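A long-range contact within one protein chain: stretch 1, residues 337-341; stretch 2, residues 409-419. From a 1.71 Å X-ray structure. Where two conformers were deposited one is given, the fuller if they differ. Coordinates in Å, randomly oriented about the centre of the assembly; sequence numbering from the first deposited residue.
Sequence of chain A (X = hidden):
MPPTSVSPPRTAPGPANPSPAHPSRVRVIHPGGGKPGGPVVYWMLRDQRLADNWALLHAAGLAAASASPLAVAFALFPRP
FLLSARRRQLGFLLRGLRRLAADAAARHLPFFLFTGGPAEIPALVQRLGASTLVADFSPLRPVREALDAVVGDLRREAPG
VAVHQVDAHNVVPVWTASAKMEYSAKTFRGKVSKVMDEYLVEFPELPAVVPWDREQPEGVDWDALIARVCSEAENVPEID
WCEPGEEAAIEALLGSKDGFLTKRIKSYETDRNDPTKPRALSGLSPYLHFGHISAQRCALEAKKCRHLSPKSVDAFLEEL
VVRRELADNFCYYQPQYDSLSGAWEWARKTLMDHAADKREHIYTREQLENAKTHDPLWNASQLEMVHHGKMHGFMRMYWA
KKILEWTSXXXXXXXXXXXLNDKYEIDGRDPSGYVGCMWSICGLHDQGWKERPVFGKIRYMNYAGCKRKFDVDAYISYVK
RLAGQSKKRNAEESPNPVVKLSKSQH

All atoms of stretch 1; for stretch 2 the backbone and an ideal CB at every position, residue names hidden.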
# COMPACT_ATOMS: atom_id res chain seq x y z
N TYR A 337 -12.16 2.66 -9.40
CA TYR A 337 -12.10 2.27 -7.99
C TYR A 337 -12.08 3.45 -7.04
O TYR A 337 -12.19 3.27 -5.83
CB TYR A 337 -10.88 1.36 -7.74
CG TYR A 337 -9.57 1.97 -8.19
CD1 TYR A 337 -8.99 3.03 -7.48
CD2 TYR A 337 -8.92 1.49 -9.31
CE1 TYR A 337 -7.79 3.59 -7.89
CE2 TYR A 337 -7.71 2.05 -9.74
CZ TYR A 337 -7.16 3.09 -9.03
OH TYR A 337 -5.97 3.62 -9.45
N ASP A 338 -11.97 4.67 -7.58
CA ASP A 338 -11.91 5.87 -6.76
C ASP A 338 -13.06 6.83 -7.06
O ASP A 338 -12.92 8.04 -6.89
CB ASP A 338 -10.58 6.61 -7.00
CG ASP A 338 -10.37 6.99 -8.47
OD1 ASP A 338 -9.51 7.85 -8.75
OD2 ASP A 338 -11.07 6.44 -9.35
N SER A 339 -14.19 6.28 -7.50
CA SER A 339 -15.33 7.10 -7.91
C SER A 339 -16.64 6.38 -7.57
O SER A 339 -16.66 5.15 -7.43
CB SER A 339 -15.26 7.38 -9.42
OG SER A 339 -15.99 8.54 -9.76
N LEU A 340 -17.72 7.14 -7.42
CA LEU A 340 -19.00 6.54 -7.04
C LEU A 340 -19.41 5.49 -8.06
O LEU A 340 -20.09 4.53 -7.73
CB LEU A 340 -20.08 7.62 -6.92
CG LEU A 340 -21.50 7.15 -6.60
CD1 LEU A 340 -21.53 6.41 -5.26
CD2 LEU A 340 -22.48 8.34 -6.57
N SER A 341 -18.98 5.67 -9.30
CA SER A 341 -19.40 4.71 -10.32
C SER A 341 -18.84 3.31 -10.05
O SER A 341 -19.38 2.34 -10.53
CB SER A 341 -19.05 5.20 -11.73
OG SER A 341 -17.66 5.47 -11.84
N UNK A 409 -22.68 15.96 -1.41
CA UNK A 409 -23.04 14.68 -1.97
C UNK A 409 -21.90 13.69 -1.86
O UNK A 409 -20.77 14.08 -1.54
CB UNK A 409 -23.46 14.84 -3.43
N UNK A 410 -22.18 12.41 -2.11
CA UNK A 410 -21.21 11.32 -1.95
C UNK A 410 -19.98 11.46 -2.84
O UNK A 410 -18.90 11.10 -2.40
CB UNK A 410 -21.89 9.98 -2.24
N UNK A 411 -20.13 11.94 -4.08
CA UNK A 411 -18.94 12.09 -4.92
C UNK A 411 -17.95 13.13 -4.35
O UNK A 411 -16.74 12.89 -4.32
CB UNK A 411 -19.36 12.49 -6.34
N UNK A 412 -18.47 14.27 -3.90
CA UNK A 412 -17.64 15.28 -3.24
C UNK A 412 -17.02 14.73 -1.95
O UNK A 412 -15.86 15.00 -1.65
CB UNK A 412 -18.47 16.53 -2.93
N UNK A 413 -17.81 13.97 -1.18
CA UNK A 413 -17.29 13.35 0.04
C UNK A 413 -16.13 12.40 -0.27
O UNK A 413 -15.08 12.45 0.37
CB UNK A 413 -18.41 12.60 0.77
N UNK A 414 -16.34 11.54 -1.27
CA UNK A 414 -15.34 10.56 -1.67
C UNK A 414 -14.06 11.25 -2.11
O UNK A 414 -12.95 10.86 -1.72
CB UNK A 414 -15.88 9.67 -2.79
N UNK A 415 -14.20 12.30 -2.92
CA UNK A 415 -13.05 13.04 -3.42
C UNK A 415 -12.27 13.68 -2.28
O UNK A 415 -11.04 13.70 -2.28
CB UNK A 415 -13.50 14.11 -4.42
N UNK A 416 -12.99 14.22 -1.31
CA UNK A 416 -12.34 14.88 -0.18
C UNK A 416 -11.62 13.88 0.73
O UNK A 416 -10.48 14.11 1.14
CB UNK A 416 -13.37 15.67 0.63
N UNK A 417 -12.28 12.77 1.02
CA UNK A 417 -11.66 11.72 1.85
C UNK A 417 -10.36 11.22 1.22
O UNK A 417 -9.35 11.06 1.90
CB UNK A 417 -12.63 10.55 2.05
N UNK A 418 -10.41 10.96 -0.09
CA UNK A 418 -9.28 10.40 -0.81
C UNK A 418 -8.16 11.42 -0.84
O UNK A 418 -7.01 11.10 -0.59
CB UNK A 418 -9.68 9.98 -2.23
N UNK A 419 -8.50 12.68 -1.10
CA UNK A 419 -7.50 13.73 -1.12
C UNK A 419 -6.78 13.84 0.23
O UNK A 419 -5.56 13.88 0.27
CB UNK A 419 -8.15 15.07 -1.49

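Position 409 lies just before the first turn of a helix, with phi/psi of -166/168, and its ideal CB finds nothing of stretch 1 within 5.5 Å. This is an N-cap site, where serine, threonine, aspartate, asparagine or glycine would all be at home. The deposited residue is Gly409, which accommodates the extended backbone readily; its O accepts from N of position 413 at 3.0 Å, opening the helix.

Position 410 begins the helix proper, and its CB points toward stretch 1, 4.7 Å from CD2 of Leu340. A modest apolar group would suit. The first turn of a helix leaves its backbone N without an acceptor inside the helix, and a phi of -61° is compatible with a closed ring, so proline is a strong candidate beside alanine or valine. It is Pro410, whose CG rests 4.2 Å from CD2 of Leu340, a small apolar contact at the end of the interface.

Position 411 is the most telling. The CA of 411 is 5.9 Å from CA of Leu340. The CB of 411 points sideways, and its ideal position is 5.0 Å from CB of Leu340. Within range of a longer side chain, stretch 1 offers a backbone N on Leu340 and the hydroxyl of Ser339. A side chain with an acceptor at its end is called for: glutamate or glutamine has the reach, whereas a purely apolar group would leave these polar atoms unanswered from here. The deposited Glu411, with chi1 t and chi2 p, brings its end nearer than its CB direction suggests. Leu340 N donates to OE2 of Glu411 at 3.0 Å, with a nearly straight angle of 161°, while OG of Ser339 lies 3.1 Å from OE1 of Glu411. The carboxylate thus meets two consecutive residues of stretch 1, the loop residue Ser339 and Leu340 at the start of a 3-10 segment.

Positions 412 and 413 are out of reach of stretch 1, which therefore sets no preference beyond helix compatibility; they are Glu412 and Ala413.

Position 414, one turn after 410, again points toward stretch 1. Its ideal CB is 5.3 Å from O of Asp338, leaving space for an apolar side chain of some length against the backbone; leucine or methionine could fill it. Leu414 does so, its CD2 lying 3.6 Å from both C of Ser339 and N of Leu340. The packing is thus against main chain, alongside the amide that 411 engages.

Position 415 points sideways and makes no contact, so small or polar residues are equally acceptable; it is Ser415, hydrogen-bonded elsewhere in the structure. Positions 416 and 417 are out of reach, and hold Thr416 and Ala417.

Position 418 points toward stretch 1, but nothing lies within 5.5 Å of its ideal CB, so a short side chain would fall short. Isoleucine, leucine or methionine could extend to Asp338. Ile418, with chi1 m and chi2 t, places CD1 3.8 Å from O and 3.9 Å from CB of Asp338.

Position 419 is again out of reach and unconstrained by stretch 1; it is Tyr419.

Stretch 2, residues 409-419: GPEEALSTAIY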
# COMPACT_ATOMS: atom_id res chain seq x y z
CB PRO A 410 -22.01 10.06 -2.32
CG PRO A 410 -23.17 10.55 -3.09
CD PRO A 410 -23.50 11.90 -2.52
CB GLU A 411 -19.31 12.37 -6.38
CG GLU A 411 -18.11 12.52 -7.35
CD GLU A 411 -17.39 11.21 -7.71
OE1 GLU A 411 -16.36 11.27 -8.41
OE2 GLU A 411 -17.85 10.14 -7.29
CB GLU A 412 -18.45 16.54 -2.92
CG GLU A 412 -17.65 17.60 -2.16
CD GLU A 412 -16.62 18.29 -3.03
OE1 GLU A 412 -16.71 18.16 -4.27
OE2 GLU A 412 -15.73 18.98 -2.48
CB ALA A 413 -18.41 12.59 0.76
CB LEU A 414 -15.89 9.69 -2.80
CG LEU A 414 -15.13 8.45 -3.26
CD1 LEU A 414 -14.94 7.48 -2.09
CD2 LEU A 414 -15.94 7.79 -4.38
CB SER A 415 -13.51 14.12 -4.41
OG SER A 415 -12.42 14.89 -4.86
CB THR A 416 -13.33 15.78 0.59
OG1 THR A 416 -13.71 16.88 -0.24
CG2 THR A 416 -12.70 16.33 1.83
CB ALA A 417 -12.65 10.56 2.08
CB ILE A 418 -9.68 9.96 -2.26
CG1 ILE A 418 -10.55 8.70 -2.20
CG2 ILE A 418 -8.47 9.74 -3.15
CD1 ILE A 418 -11.15 8.32 -3.55
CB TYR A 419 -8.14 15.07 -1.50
CG TYR A 419 -7.34 16.29 -1.10
CD1 TYR A 419 -6.27 16.73 -1.86
CD2 TYR A 419 -7.67 16.99 0.05
CE1 TYR A 419 -5.53 17.85 -1.47
CE2 TYR A 419 -6.95 18.11 0.45
CZ TYR A 419 -5.88 18.53 -0.31
OH TYR A 419 -5.17 19.64 0.09
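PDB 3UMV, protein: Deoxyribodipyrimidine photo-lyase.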